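Local coordinates for NAD-dependent deacetylase 2 (Archaeoglobus fulgidus, PDB 1S7G) that removes acetyl groups from lysines of proteins such as the chromatin protein Alba, consuming NAD+ and so helping to repress transcription, at the interface of chains A and B. Residues are numbered along the deposited sequence; one frame, centred on the assembly and turned at random. Chains: chain A/B, NAD-dependent deacetylase 2.

The interface of chains A and B. Residues chain A 90-91; chain B 87, 90.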
# COMPACT_ATOMS: atom_id res chain seq x y z
N ARG A 90 -1.11 -11.28 10.59
CA ARG A 90 -0.28 -12.44 10.91
C ARG A 90 -0.83 -13.70 10.27
O ARG A 90 -0.07 -14.61 9.91
CB ARG A 90 -0.20 -12.64 12.43
CG ARG A 90 0.70 -11.63 13.14
CD ARG A 90 1.13 -12.16 14.49
NE ARG A 90 0.03 -12.27 15.44
CZ ARG A 90 -0.44 -11.26 16.16
NH1 ARG A 90 0.10 -10.05 16.05
NH2 ARG A 90 -1.46 -11.45 17.00
N MET A 91 -2.15 -13.75 10.11
CA MET A 91 -2.80 -14.90 9.49
C MET A 91 -2.68 -14.89 7.97
O MET A 91 -3.17 -15.79 7.30
CB MET A 91 -4.27 -14.94 9.89
CG MET A 91 -4.51 -15.33 11.33
SD MET A 91 -6.20 -15.00 11.85
CE MET A 91 -7.06 -16.41 11.19
N GLU B 87 4.14 -16.20 17.05
CA GLU B 87 4.08 -16.83 15.74
C GLU B 87 4.29 -18.34 15.86
O GLU B 87 3.61 -19.12 15.20
CB GLU B 87 5.16 -16.23 14.82
CG GLU B 87 5.17 -16.79 13.39
CD GLU B 87 3.88 -16.51 12.62
OE1 GLU B 87 3.44 -15.34 12.59
OE2 GLU B 87 3.31 -17.47 12.04
N ARG B 90 1.16 -19.84 16.91
CA ARG B 90 0.22 -19.81 15.80
C ARG B 90 0.50 -20.95 14.85
O ARG B 90 -0.41 -21.54 14.28
CB ARG B 90 0.29 -18.47 15.06
CG ARG B 90 -0.70 -18.40 13.92
CD ARG B 90 -0.57 -17.14 13.09
NE ARG B 90 -1.10 -17.38 11.75
CZ ARG B 90 -0.49 -18.10 10.82
NH1 ARG B 90 0.69 -18.65 11.08
NH2 ARG B 90 -1.06 -18.30 9.64
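The guanidinium group of B:Arg90 lies against the end of helix 80-90 in chain A, facing the backbone where A:Arg90 passes into A:Met91. Both chains are sirtuins of the Sir2 family, and the same helix end serves each side, although the residues meet unevenly; the pairing may be a feature of the crystal and not of the enzyme in solution. The centre of the patch is about 28 Å from the catalytic A:His118, so a direct part in catalysis is unlikely.

The carbonyl of A:Arg90 meets the guanidinium over a face, at a separation too long to count as a hydrogen bond. Its O sits 3.4 Å above the guanidinium plane, displaced toward the rim, and is 3.5 Å from NE of B:Arg90. A carbonyl at a helix C-terminus facing a cationic group in this way is probably favourable electrostatically. With CG anti to the backbone N (chi1 -179°) and the chain extended as far as NE, B:Arg90 reaches outward to chain A.

Van der Waals packing adds to this. The backbone CA of A:Met91 lies 3.8 Å from NH2 of B:Arg90, while its side-chain CG comes to the guanidinium edge, in plane, 4.0 Å from NE.

Charge pairing within chain B probably helps hold the guanidinium in place: NH1 of B:Arg90 forms a salt bridge with carboxylate OE2 of B:Glu87, one helical turn earlier, at 3.0 Å. The other carboxylate oxygen, OE1, lies 5.4 Å from NE of A:Arg90, an opposite charge that may help offset the proximity of the two arginines. Were B:Arg90 replaced by an alanine, B:Glu87 would probably lose its salt-bridge mate and the A:Arg90 carbonyl the cationic face packed against it.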